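2,5-dihydroxypyridine 5,6-dioxygenase (Pseudomonas putida KT2440, PDB 7CUP) catalyses the iron-dependent, dioxygenolytic ring cleavage of 2,5-dihydroxypyridine to N-formylmaleamate in aerobic nicotinate degradation. Local coordinates at residues P2-L8 with P126-A130; V21-V27 with L50-Y55; R140-A145 with P344-A349; I231-I236 with P258-I263. All blocks are in the same frame, centred on the assembly; numbering follows the deposited sequence.

Contact 1 (P2-L8 with P126-A130)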
loop_
_atom_site.group_PDB
_atom_site.type_symbol
_atom_site.label_atom_id
_atom_site.label_comp_id
_atom_site.label_asym_id
_atom_site.label_seq_id
_atom_site.Cartn_x
_atom_site.Cartn_y
_atom_site.Cartn_z
ATOM N N PRO A 2 4.294 -2.242 -22.171
ATOM C CA PRO A 2 3.344 -2.829 -21.184
ATOM C C PRO A 2 1.894 -2.302 -21.290
ATOM O O PRO A 2 1.648 -1.308 -21.979
ATOM C CB PRO A 2 3.928 -2.465 -19.800
ATOM C CG PRO A 2 5.391 -2.275 -20.067
ATOM C CD PRO A 2 5.417 -1.627 -21.440
ATOM N N VAL A 3 0.972 -2.945 -20.574
ATOM C CA VAL A 3 -0.497 -2.672 -20.677
ATOM C C VAL A 3 -0.915 -1.719 -19.559
ATOM O O VAL A 3 -0.785 -2.097 -18.378
ATOM C CB VAL A 3 -1.330 -3.974 -20.648
ATOM C CG1 VAL A 3 -2.821 -3.706 -20.649
ATOM C CG2 VAL A 3 -0.994 -4.899 -21.799
ATOM N N SER A 4 -1.460 -0.551 -19.917
ATOM C CA SER A 4 -2.045 0.438 -18.980
ATOM C C SER A 4 -3.319 -0.115 -18.333
ATOM O O SER A 4 -3.905 -1.045 -18.900
ATOM C CB SER A 4 -2.343 1.756 -19.673
ATOM O OG SER A 4 -3.529 1.644 -20.447
ATOM N N ASN A 5 -3.770 0.481 -17.220
ATOM C CA ASN A 5 -5.040 0.107 -16.512
ATOM C C ASN A 5 -6.258 0.347 -17.420
ATOM O O ASN A 5 -7.124 -0.532 -17.468
ATOM C CB ASN A 5 -5.249 0.867 -15.201
ATOM C CG ASN A 5 -4.279 0.484 -14.092
ATOM O OD1 ASN A 5 -3.378 -0.329 -14.265
ATOM N ND2 ASN A 5 -4.476 1.060 -12.921
ATOM N N ALA A 6 -6.293 1.461 -18.146
ATOM C CA ALA A 6 -7.332 1.776 -19.153
ATOM C C ALA A 6 -7.370 0.697 -20.233
ATOM O O ALA A 6 -8.476 0.205 -20.515
ATOM C CB ALA A 6 -7.112 3.143 -19.779
ATOM N N GLN A 7 -6.237 0.363 -20.842
ATOM C CA GLN A 7 -6.206 -0.658 -21.919
ATOM C C GLN A 7 -6.641 -2.017 -21.354
ATOM O O GLN A 7 -7.372 -2.705 -22.068
ATOM C CB GLN A 7 -4.849 -0.769 -22.614
ATOM C CG GLN A 7 -4.877 -1.729 -23.800
ATOM C CD GLN A 7 -3.588 -1.727 -24.587
ATOM O OE1 GLN A 7 -2.979 -0.680 -24.814
ATOM N NE2 GLN A 7 -3.153 -2.913 -24.992
ATOM N N LEU A 8 -6.218 -2.387 -20.139
ATOM C CA LEU A 8 -6.630 -3.671 -19.504
ATOM C C LEU A 8 -8.164 -3.722 -19.315
ATOM O O LEU A 8 -8.766 -4.770 -19.608
ATOM C CB LEU A 8 -5.886 -3.853 -18.182
ATOM C CG LEU A 8 -5.987 -5.239 -17.550
ATOM C CD1 LEU A 8 -5.538 -6.322 -18.496
ATOM C CD2 LEU A 8 -5.164 -5.288 -16.288
ATOM N N PRO A 126 -1.085 -9.275 -18.027
ATOM C CA PRO A 126 -1.818 -8.443 -18.989
ATOM C C PRO A 126 -1.200 -8.399 -20.394
ATOM O O PRO A 126 -1.939 -8.406 -21.360
ATOM C CB PRO A 126 -1.761 -7.040 -18.360
ATOM C CG PRO A 126 -1.662 -7.306 -16.865
ATOM C CD PRO A 126 -0.886 -8.601 -16.730
ATOM N N GLU A 127 0.135 -8.374 -20.501
ATOM C CA GLU A 127 0.802 -8.285 -21.823
ATOM C C GLU A 127 0.494 -9.562 -22.643
ATOM O O GLU A 127 0.388 -9.485 -23.890
ATOM C CB GLU A 127 2.306 -8.034 -21.670
ATOM C CG GLU A 127 2.645 -6.685 -21.030
ATOM C CD GLU A 127 2.200 -6.454 -19.587
ATOM O OE1 GLU A 127 2.111 -7.466 -18.823
ATOM O OE2 GLU A 127 1.919 -5.257 -19.223
ATOM N N VAL A 128 0.438 -10.713 -21.990
ATOM C CA VAL A 128 0.147 -12.015 -22.642
ATOM C C VAL A 128 -1.334 -11.995 -23.016
ATOM O O VAL A 128 -1.668 -12.449 -24.136
ATOM C CB VAL A 128 0.485 -13.172 -21.689
ATOM C CG1 VAL A 128 0.007 -14.532 -22.215
ATOM C CG2 VAL A 128 1.972 -13.191 -21.394
ATOM N N LEU A 129 -2.174 -11.484 -22.114
ATOM C CA LEU A 129 -3.622 -11.350 -22.376
ATOM C C LEU A 129 -3.834 -10.485 -23.631
ATOM O O LEU A 129 -4.772 -10.801 -24.397
ATOM C CB LEU A 129 -4.344 -10.753 -21.167
ATOM C CG LEU A 129 -4.432 -11.595 -19.894
ATOM C CD1 LEU A 129 -5.301 -10.883 -18.890
ATOM C CD2 LEU A 129 -4.979 -12.983 -20.166
ATOM N N ALA A 130 -3.031 -9.430 -23.842
ATOM C CA ALA A 130 -3.176 -8.507 -25.003
ATOM C C ALA A 130 -2.709 -9.199 -26.277
ATOM O O ALA A 130 -3.403 -9.083 -27.307
ATOM C CB ALA A 130 -2.437 -7.209 -24.803
#
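The side chain of Glu127 reaches the N-terminal arm of the chain through a bent conformer. Its chi1 is m and its chi2 is p, and this curls the carboxylate toward residues 2-8. Glu127 OE2 then accepts a hydrogen bond from Val3 N at 2.8 Å. Glu127 OE2 also lies 3.5 Å from Pro2 CB. Val3, in the t rotamer, points at the helix 126-131. Val3 CB is 3.8 Å from Pro126 CB, and Val3 CG2 is 4.1 Å from Ala130 CB. Leu8 starts out sideways, but its t, p conformer carries CD1 to 3.8 Å from Pro126 CB. Pro126 thus packs against both Val3 and Leu8. Asn63 of a second subunit packs on Val3, Gln7 and Glu127, so the arm lies at a subunit interface. Ser4 faces away from residues 126-130. With chi1 at p, Ser4 OG accepts from Gln7 N at 3.0 Å. This is a classic serine N-cap, and it starts the helix 5-18.

Contact 2 (V21-V27 with L50-Y55)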
loop_
_atom_site.group_PDB
_atom_site.type_symbol
_atom_site.label_atom_id
_atom_site.label_comp_id
_atom_site.label_asym_id
_atom_site.label_seq_id
_atom_site.Cartn_x
_atom_site.Cartn_y
_atom_site.Cartn_z
ATOM N N VAL A 21 -21.717 -11.085 -21.754
ATOM C CA VAL A 21 -22.069 -10.258 -20.570
ATOM C C VAL A 21 -22.783 -9.011 -21.070
ATOM O O VAL A 21 -22.284 -8.373 -21.984
ATOM C CB VAL A 21 -20.832 -9.886 -19.757
ATOM C CG1 VAL A 21 -21.156 -8.880 -18.687
ATOM C CG2 VAL A 21 -20.172 -11.125 -19.194
ATOM N N ASP A 22 -23.916 -8.683 -20.465
ATOM C CA ASP A 22 -24.682 -7.439 -20.742
ATOM C C ASP A 22 -25.493 -7.134 -19.491
ATOM O O ASP A 22 -25.289 -7.803 -18.460
ATOM C CB ASP A 22 -25.557 -7.578 -22.001
ATOM C CG ASP A 22 -26.575 -8.703 -21.912
ATOM O OD1 ASP A 22 -27.031 -9.020 -20.791
ATOM O OD2 ASP A 22 -26.847 -9.309 -22.966
ATOM N N GLU A 23 -26.420 -6.201 -19.599
ATOM C CA GLU A 23 -27.209 -5.689 -18.458
ATOM C C GLU A 23 -28.082 -6.806 -17.885
ATOM O O GLU A 23 -28.603 -6.597 -16.816
ATOM C CB GLU A 23 -28.040 -4.466 -18.870
ATOM C CG GLU A 23 -29.260 -4.787 -19.712
ATOM C CD GLU A 23 -28.989 -5.154 -21.165
ATOM O OE1 GLU A 23 -27.885 -4.832 -21.680
ATOM O OE2 GLU A 23 -29.882 -5.764 -21.791
ATOM N N THR A 24 -28.280 -7.946 -18.539
ATOM C CA THR A 24 -29.150 -9.001 -17.934
ATOM C C THR A 24 -28.293 -9.873 -17.000
ATOM O O THR A 24 -28.831 -10.745 -16.280
ATOM C CB THR A 24 -29.849 -9.794 -19.040
ATOM O OG1 THR A 24 -28.862 -10.561 -19.737
ATOM C CG2 THR A 24 -30.524 -8.877 -20.029
ATOM N N GLN A 25 -26.980 -9.669 -17.009
ATOM C CA GLN A 25 -26.066 -10.706 -16.492
ATOM C C GLN A 25 -25.458 -10.271 -15.154
ATOM O O GLN A 25 -25.288 -9.065 -14.899
ATOM C CB GLN A 25 -25.005 -11.007 -17.527
ATOM C CG GLN A 25 -25.530 -11.500 -18.860
ATOM C CD GLN A 25 -25.947 -12.936 -18.780
ATOM O OE1 GLN A 25 -25.109 -13.847 -18.786
ATOM N NE2 GLN A 25 -27.254 -13.133 -18.685
ATOM N N SER A 26 -25.100 -11.261 -14.342
ATOM C CA SER A 26 -24.327 -11.080 -13.091
ATOM C C SER A 26 -22.947 -11.710 -13.251
ATOM O O SER A 26 -22.828 -12.856 -13.744
ATOM C CB SER A 26 -25.074 -11.635 -11.934
ATOM O OG SER A 26 -26.181 -10.791 -11.667
ATOM N N VAL A 27 -21.933 -10.956 -12.886
ATOM C CA VAL A 27 -20.515 -11.406 -12.942
ATOM C C VAL A 27 -19.969 -11.468 -11.514
ATOM O O VAL A 27 -20.064 -10.455 -10.781
ATOM C CB VAL A 27 -19.682 -10.450 -13.804
ATOM C CG1 VAL A 27 -18.214 -10.855 -13.786
ATOM C CG2 VAL A 27 -20.220 -10.357 -15.225
ATOM N N LEU A 50 -20.354 -2.697 -18.860
ATOM C CA LEU A 50 -21.330 -3.425 -19.706
ATOM C C LEU A 50 -22.686 -3.461 -18.994
ATOM O O LEU A 50 -23.571 -4.091 -19.543
ATOM C CB LEU A 50 -20.816 -4.830 -20.015
ATOM C CG LEU A 50 -19.504 -4.899 -20.802
ATOM C CD1 LEU A 50 -18.977 -6.334 -20.876
ATOM C CD2 LEU A 50 -19.658 -4.297 -22.197
ATOM N N LYS A 51 -22.814 -2.790 -17.841
ATOM C CA LYS A 51 -24.077 -2.624 -17.067
ATOM C C LYS A 51 -24.502 -3.949 -16.424
ATOM O O LYS A 51 -25.659 -4.063 -16.032
ATOM C CB LYS A 51 -25.214 -2.127 -17.969
ATOM C CG LYS A 51 -24.984 -0.792 -18.672
ATOM C CD LYS A 51 -26.263 -0.253 -19.312
ATOM C CE LYS A 51 -26.054 0.868 -20.312
ATOM N NZ LYS A 51 -25.513 0.357 -21.599
ATOM N N ALA A 52 -23.608 -4.926 -16.331
ATOM C CA ALA A 52 -23.822 -6.157 -15.542
ATOM C C ALA A 52 -23.798 -5.814 -14.049
ATOM O O ALA A 52 -23.217 -4.810 -13.680
ATOM C CB ALA A 52 -22.787 -7.179 -15.920
ATOM N N LYS A 53 -24.503 -6.585 -13.232
ATOM C CA LYS A 53 -24.313 -6.616 -11.761
ATOM C C LYS A 53 -22.980 -7.335 -11.494
ATOM O O LYS A 53 -22.692 -8.314 -12.197
ATOM C CB LYS A 53 -25.516 -7.305 -11.125
ATOM C CG LYS A 53 -26.844 -6.592 -11.369
ATOM C CD LYS A 53 -26.838 -5.226 -10.691
ATOM C CE LYS A 53 -27.995 -4.345 -11.110
ATOM N NZ LYS A 53 -28.186 -3.253 -10.125
ATOM N N VAL A 54 -22.171 -6.824 -10.577
ATOM C CA VAL A 54 -20.842 -7.415 -10.250
ATOM C C VAL A 54 -20.649 -7.511 -8.743
ATOM O O VAL A 54 -21.144 -6.681 -7.994
ATOM C CB VAL A 54 -19.691 -6.630 -10.899
ATOM C CG1 VAL A 54 -20.005 -6.350 -12.349
ATOM C CG2 VAL A 54 -19.378 -5.330 -10.173
ATOM N N TYR A 55 -19.888 -8.518 -8.327
ATOM C CA TYR A 55 -19.343 -8.625 -6.961
ATOM C C TYR A 55 -18.065 -9.450 -7.071
ATOM O O TYR A 55 -17.928 -10.214 -8.065
ATOM C CB TYR A 55 -20.359 -9.253 -5.998
ATOM C CG TYR A 55 -20.897 -10.606 -6.397
ATOM C CD1 TYR A 55 -21.874 -10.726 -7.375
ATOM C CD2 TYR A 55 -20.440 -11.774 -5.808
ATOM C CE1 TYR A 55 -22.379 -11.966 -7.745
ATOM C CE2 TYR A 55 -20.922 -13.031 -6.178
ATOM C CZ TYR A 55 -21.896 -13.123 -7.154
ATOM O OH TYR A 55 -22.426 -14.324 -7.502
#
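Val21 opens the contact with apolar packing. Val21 CG1 is 4.0 Å from Leu50 CD1 and 3.6 Å from Ala52 CB. Leu16 of the helix 5-18 packs on both Val21 and Leu50. Asp22 begins a type I beta turn that runs to Gln25. Asp22 OD1 accepts from Thr24 N at 2.8 Å, an Asx turn, and also from Thr24 OG1 at 2.6 Å. Glu23 sits over the end of the helix 37-49. Glu23 CA makes a CA-H...O contact of 3.3 Å with Lys51 O. Lys51 itself has positive phi and closes that helix with a Schellman motif. Gln25 starts the strand pairing through its backbone: Gln25 O accepts from Lys53 N at 3.1 Å. Its side chain leads away, and its OE1 is hydrogen-bonded to Arg118 NH1. Ser26 is bridged to Lys53, and the two side chains share a face, with Ser26 OG 3.6 Å from Lys53 CB. Val27 is bridged to Val54. Val27 N donates to Lys53 O at 2.8 Å, and Val27 O accepts from Tyr55 N at 3.1 Å. On the Val27 face, Val27 CG2 lies 4.1 Å from Ala52 CB, and Ala47 of the helix 37-49 packs on Val27 and Val54. Parallel strands joined through one helix in this way form a beta-alpha-beta crossover, here at the edge, within this chain, of a parallel five-stranded sheet.

Contact 3 (R140-A145 with P344-A349)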
loop_
_atom_site.group_PDB
_atom_site.type_symbol
_atom_site.label_atom_id
_atom_site.label_comp_id
_atom_site.label_asym_id
_atom_site.label_seq_id
_atom_site.Cartn_x
_atom_site.Cartn_y
_atom_site.Cartn_z
ATOM N N ARG A 140 -14.093 -19.997 -34.409
ATOM C CA ARG A 140 -14.487 -20.633 -35.693
ATOM C C ARG A 140 -13.466 -21.732 -36.033
ATOM O O ARG A 140 -13.888 -22.897 -36.265
ATOM C CB ARG A 140 -14.635 -19.580 -36.800
ATOM C CG ARG A 140 -15.149 -20.150 -38.119
ATOM C CD ARG A 140 -15.072 -19.203 -39.298
ATOM N NE ARG A 140 -13.737 -18.653 -39.557
ATOM C CZ ARG A 140 -12.714 -19.320 -40.093
ATOM N NH1 ARG A 140 -12.819 -20.595 -40.425
ATOM N NH2 ARG A 140 -11.558 -18.714 -40.264
ATOM N N ARG A 141 -12.173 -21.399 -36.036
ATOM C CA ARG A 141 -11.096 -22.327 -36.467
ATOM C C ARG A 141 -11.062 -23.531 -35.519
ATOM O O ARG A 141 -10.926 -24.678 -35.992
ATOM C CB ARG A 141 -9.754 -21.594 -36.556
ATOM C CG ARG A 141 -9.711 -20.536 -37.652
ATOM C CD ARG A 141 -8.342 -19.912 -37.916
ATOM N NE ARG A 141 -7.824 -19.291 -36.698
ATOM C CZ ARG A 141 -6.988 -19.886 -35.843
ATOM N NH1 ARG A 141 -6.527 -21.098 -36.085
ATOM N NH2 ARG A 141 -6.612 -19.274 -34.732
ATOM N N VAL A 142 -11.213 -23.301 -34.220
ATOM C CA VAL A 142 -11.120 -24.379 -33.188
ATOM C C VAL A 142 -12.318 -25.339 -33.301
ATOM O O VAL A 142 -12.121 -26.568 -33.081
ATOM C CB VAL A 142 -11.005 -23.776 -31.776
ATOM C CG1 VAL A 142 -11.207 -24.817 -30.682
ATOM C CG2 VAL A 142 -9.683 -23.034 -31.617
ATOM N N LEU A 143 -13.521 -24.801 -33.527
ATOM C CA LEU A 143 -14.753 -25.617 -33.700
ATOM C C LEU A 143 -14.653 -26.443 -34.996
ATOM O O LEU A 143 -15.109 -27.603 -34.970
ATOM C CB LEU A 143 -15.967 -24.698 -33.766
ATOM C CG LEU A 143 -16.356 -23.984 -32.481
ATOM C CD1 LEU A 143 -17.794 -23.510 -32.605
ATOM C CD2 LEU A 143 -16.164 -24.865 -31.253
ATOM N N ALA A 144 -14.100 -25.874 -36.078
ATOM C CA ALA A 144 -13.814 -26.604 -37.340
ATOM C C ALA A 144 -12.889 -27.798 -37.047
ATOM O O ALA A 144 -13.152 -28.930 -37.537
ATOM C CB ALA A 144 -13.232 -25.673 -38.369
ATOM N N ALA A 145 -11.856 -27.612 -36.229
ATOM C CA ALA A 145 -10.952 -28.719 -35.831
ATOM C C ALA A 145 -11.743 -29.726 -35.006
ATOM O O ALA A 145 -11.522 -30.943 -35.174
ATOM C CB ALA A 145 -9.758 -28.217 -35.055
ATOM N N PRO A 344 -8.544 -29.254 -40.542
ATOM C CA PRO A 344 -9.334 -28.749 -41.654
ATOM C C PRO A 344 -8.770 -27.467 -42.257
ATOM O O PRO A 344 -8.070 -26.719 -41.579
ATOM C CB PRO A 344 -10.707 -28.358 -41.073
ATOM C CG PRO A 344 -10.740 -28.945 -39.688
ATOM C CD PRO A 344 -9.301 -29.204 -39.286
ATOM N N GLU A 345 -9.157 -27.221 -43.502
ATOM C CA GLU A 345 -8.811 -25.983 -44.233
ATOM C C GLU A 345 -9.332 -24.759 -43.470
ATOM O O GLU A 345 -8.571 -23.769 -43.372
ATOM C CB GLU A 345 -9.394 -26.022 -45.643
ATOM C CG GLU A 345 -8.897 -24.880 -46.503
ATOM C CD GLU A 345 -7.383 -24.834 -46.571
ATOM O OE1 GLU A 345 -6.821 -23.720 -46.575
ATOM O OE2 GLU A 345 -6.771 -25.926 -46.601
ATOM N N GLU A 346 -10.569 -24.834 -42.962
ATOM C CA GLU A 346 -11.301 -23.729 -42.277
ATOM C C GLU A 346 -10.696 -23.471 -40.882
ATOM O O GLU A 346 -11.086 -22.474 -40.269
ATOM C CB GLU A 346 -12.801 -24.031 -42.115
ATOM C CG GLU A 346 -13.504 -24.564 -43.363
ATOM C CD GLU A 346 -13.569 -26.087 -43.444
ATOM O OE1 GLU A 346 -13.149 -26.652 -44.478
ATOM O OE2 GLU A 346 -14.012 -26.711 -42.454
ATOM N N SER A 347 -9.806 -24.348 -40.396
ATOM C CA SER A 347 -9.147 -24.252 -39.076
ATOM C C SER A 347 -7.798 -23.528 -39.189
ATOM O O SER A 347 -7.229 -23.183 -38.136
ATOM C CB SER A 347 -8.969 -25.601 -38.476
ATOM O OG SER A 347 -7.718 -26.144 -38.871
ATOM N N ARG A 348 -7.301 -23.284 -40.401
ATOM C CA ARG A 348 -5.922 -22.761 -40.607
ATOM C C ARG A 348 -5.926 -21.237 -40.446
ATOM O O ARG A 348 -6.988 -20.604 -40.674
ATOM C CB ARG A 348 -5.373 -23.238 -41.954
ATOM C CG ARG A 348 -5.731 -24.688 -42.257
ATOM C CD ARG A 348 -4.864 -25.327 -43.317
ATOM N NE ARG A 348 -4.394 -24.321 -44.244
ATOM C CZ ARG A 348 -3.243 -24.359 -44.894
ATOM N NH1 ARG A 348 -2.412 -25.381 -44.755
ATOM N NH2 ARG A 348 -2.940 -23.360 -45.702
ATOM N N ALA A 349 -4.771 -20.677 -40.068
ATOM C CA ALA A 349 -4.615 -19.311 -39.512
ATOM C C ALA A 349 -5.048 -18.257 -40.534
ATOM O O ALA A 349 -4.435 -18.231 -41.597
ATOM C CB ALA A 349 -3.182 -19.115 -39.091
#
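Residues 140-145 are regular alpha-helix, with Ala144 N bonded to Arg140 O and Ala145 N to Arg141 O. Residues 344-349 begin with a cis peptide bond before Pro344, pass through a 3-10 turn at 345-347, and then extend. The backbones come very close: Arg141 CA and Ser347 CA are 3.8 Å apart. At this point Ser347 CA also makes a CA-H...O contact of 3.6 Å with Arg141 O. Two arginines donate to backbone carbonyls at the end of the turn. Arg140 NH1 donates to Glu346 O at 2.6 Å, and Arg141 NH1 donates to Ser347 O at 3.0 Å. Ala144 and Ala145 pack on residues 344-349 with small side chains. Ala144 CB is 4.1 Å from Glu346 CB, and Ala145 CB is 4.4 Å from Pro344 CD. Ser347 OG turns back to its own segment and donates to Pro344 O at 2.8 Å. Both arginines have acidic partners one helical turn or less away: Asp137 for Arg140 and Asp138 for Arg141. The last modelled residues, after strand 340-341, pack on the helix 136-151, while Leu270 and Pro272 of the loop after strand 263-269 also touch this site.

Contact 4 (I231-I236 with P258-I263)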
loop_
_atom_site.group_PDB
_atom_site.type_symbol
_atom_site.label_atom_id
_atom_site.label_comp_id
_atom_site.label_asym_id
_atom_site.label_seq_id
_atom_site.Cartn_x
_atom_site.Cartn_y
_atom_site.Cartn_z
ATOM N N ILE A 231 5.480 -45.964 -24.038
ATOM C CA ILE A 231 4.073 -46.012 -23.542
ATOM C C ILE A 231 3.484 -47.381 -23.900
ATOM O O ILE A 231 3.570 -47.774 -25.076
ATOM C CB ILE A 231 3.270 -44.851 -24.158
ATOM C CG1 ILE A 231 3.825 -43.500 -23.686
ATOM C CG2 ILE A 231 1.785 -44.978 -23.865
ATOM C CD1 ILE A 231 3.809 -42.454 -24.771
ATOM N N GLU A 232 2.897 -48.066 -22.921
ATOM C CA GLU A 232 2.195 -49.359 -23.123
ATOM C C GLU A 232 0.864 -49.289 -22.375
ATOM O O GLU A 232 0.859 -48.943 -21.157
ATOM C CB GLU A 232 3.069 -50.532 -22.667
ATOM C CG GLU A 232 4.328 -50.727 -23.500
ATOM C CD GLU A 232 5.410 -51.516 -22.778
ATOM O OE1 GLU A 232 5.059 -52.477 -22.068
ATOM O OE2 GLU A 232 6.595 -51.143 -22.893
ATOM N N LYS A 233 -0.220 -49.570 -23.095
ATOM C CA LYS A 233 -1.582 -49.653 -22.525
ATOM C C LYS A 233 -1.807 -48.359 -21.737
ATOM O O LYS A 233 -2.094 -48.439 -20.534
ATOM C CB LYS A 233 -1.709 -50.896 -21.642
ATOM C CG LYS A 233 -1.497 -52.237 -22.340
ATOM C CD LYS A 233 -1.424 -53.420 -21.367
ATOM C CE LYS A 233 -0.113 -53.488 -20.602
ATOM N NZ LYS A 233 -0.289 -54.016 -19.227
ATOM N N GLY A 234 -1.570 -47.219 -22.387
ATOM C CA GLY A 234 -1.922 -45.883 -21.860
ATOM C C GLY A 234 -1.004 -45.374 -20.762
ATOM O O GLY A 234 -1.331 -44.305 -20.210
ATOM N N PHE A 235 0.089 -46.070 -20.442
ATOM C CA PHE A 235 1.041 -45.656 -19.387
ATOM C C PHE A 235 2.476 -45.543 -19.932
ATOM O O PHE A 235 2.921 -46.344 -20.770
ATOM C CB PHE A 235 0.967 -46.614 -18.199
ATOM C CG PHE A 235 -0.233 -46.397 -17.321
ATOM C CD1 PHE A 235 -1.483 -46.842 -17.718
ATOM C CD2 PHE A 235 -0.125 -45.700 -16.134
ATOM C CE1 PHE A 235 -2.603 -46.615 -16.936
ATOM C CE2 PHE A 235 -1.239 -45.511 -15.333
ATOM C CZ PHE A 235 -2.476 -45.961 -15.739
ATOM N N ILE A 236 3.201 -44.543 -19.438
ATOM C CA ILE A 236 4.674 -44.420 -19.606
ATOM C C ILE A 236 5.324 -45.544 -18.796
ATOM O O ILE A 236 5.146 -45.592 -17.567
ATOM C CB ILE A 236 5.171 -43.018 -19.180
ATOM C CG1 ILE A 236 4.595 -41.912 -20.067
ATOM C CG2 ILE A 236 6.690 -42.992 -19.174
ATOM C CD1 ILE A 236 4.663 -40.519 -19.447
ATOM N N PRO A 258 1.882 -44.803 -8.910
ATOM C CA PRO A 258 1.926 -45.236 -10.309
ATOM C C PRO A 258 0.959 -44.499 -11.247
ATOM O O PRO A 258 1.154 -44.547 -12.435
ATOM C CB PRO A 258 1.636 -46.748 -10.246
ATOM C CG PRO A 258 1.041 -47.000 -8.880
ATOM C CD PRO A 258 1.525 -45.883 -7.977
ATOM N N GLU A 259 -0.067 -43.828 -10.729
ATOM C CA GLU A 259 -1.033 -43.095 -11.601
ATOM C C GLU A 259 -0.329 -41.974 -12.377
ATOM O O GLU A 259 -0.792 -41.665 -13.482
ATOM C CB GLU A 259 -2.159 -42.515 -10.763
ATOM C CG GLU A 259 -3.100 -43.566 -10.219
ATOM C CD GLU A 259 -4.364 -42.965 -9.627
ATOM O OE1 GLU A 259 -5.336 -43.728 -9.420
ATOM O OE2 GLU A 259 -4.388 -41.723 -9.398
ATOM N N VAL A 260 0.781 -41.428 -11.857
ATOM C CA VAL A 260 1.482 -40.237 -12.453
ATOM C C VAL A 260 1.848 -40.550 -13.917
ATOM O O VAL A 260 1.830 -39.611 -14.743
ATOM C CB VAL A 260 2.707 -39.780 -11.628
ATOM C CG1 VAL A 260 2.363 -39.597 -10.164
ATOM C CG2 VAL A 260 3.909 -40.699 -11.724
ATOM N N TYR A 261 2.106 -41.826 -14.255
ATOM C CA TYR A 261 2.643 -42.247 -15.580
ATOM C C TYR A 261 1.524 -42.394 -16.614
ATOM O O TYR A 261 1.809 -42.682 -17.786
ATOM C CB TYR A 261 3.492 -43.518 -15.440
ATOM C CG TYR A 261 4.632 -43.347 -14.479
ATOM C CD1 TYR A 261 5.701 -42.524 -14.802
ATOM C CD2 TYR A 261 4.609 -43.933 -13.223
ATOM C CE1 TYR A 261 6.737 -42.321 -13.912
ATOM C CE2 TYR A 261 5.627 -43.723 -12.304
ATOM C CZ TYR A 261 6.696 -42.912 -12.653
ATOM O OH TYR A 261 7.702 -42.675 -11.759
ATOM N N GLY A 262 0.275 -42.168 -16.233
ATOM C CA GLY A 262 -0.841 -42.324 -17.182
ATOM C C GLY A 262 -0.907 -41.181 -18.186
ATOM O O GLY A 262 -0.826 -40.018 -17.768
ATOM N N ILE A 263 -1.133 -41.484 -19.460
ATOM C CA ILE A 263 -1.371 -40.448 -20.486
ATOM C C ILE A 263 -2.792 -39.922 -20.324
ATOM O O ILE A 263 -3.758 -40.731 -20.253
ATOM C CB ILE A 263 -1.107 -40.956 -21.897
ATOM C CG1 ILE A 263 0.315 -41.504 -22.036
ATOM C CG2 ILE A 263 -1.376 -39.855 -22.902
ATOM C CD1 ILE A 263 1.435 -40.489 -21.762
HETATM O O HOH W 1 -3.759 -43.393 -20.840
#
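Ile263, Ile236 and Tyr261 lose the most surface here, and all three take part in a short backbone pairing. Ile236 N donates to Tyr261 O at 2.9 Å, and Ile263 N donates to Gly234 O at 2.9 Å. Between these two bonds Phe235 and Gly262 form a single beta bridge, with their CA atoms 4.4 Å apart. Ile263 packs on two isoleucines. Ile263 CD1 is 3.9 Å from Ile236 CG1, and Ile263 CG1 is 4.2 Å from Ile231 CG2. Ile236 also meets Tyr261, CB to CB at 4.1 Å. The end of the Tyr261 side chain leads away from residues 231-236, and the side chain touches Met252 of the helix 243-253. Phe235 lies over Gly262, whose CA makes a CH-pi contact 3.9 Å from the ring centroid. A side chain on Gly262 would crowd this ring. Gly234 sits in the type I' turn of the 227-232/235-240 hairpin, where its positive phi suits glycine. One water donates to Gly234 O and to Ile263 O, both at 2.7 Å. The side chain of Ile263 is about 9 Å from the bound iron, and two residues on is the iron ligand His265. The contact is therefore backbone pairing over an apolar core. It ties the hairpin to the start of the strand carrying His265, without itself supplying a metal ligand.

In the fold
From the N terminus, contact 1 closes the first long loop, bringing the start of helix 5-18 against helix 126-131. Contact 2 falls within that span and joins neighbouring strands 26-31 and 53-58 of the parallel sheet. Its centre is 22 Å from that of contact 1. After contact 1 has closed, contact 3 opens on helix 136-151 and closes at the last modelled residues. Its loop holds contact 4, which joins the hairpin 227-240 to the start of strand 263-269. No two contacts cross. Contacts 1 and 2 belong to the parallel-sheet part, and contact 4 lies on the opposite side of the chain's centre from both, near the iron.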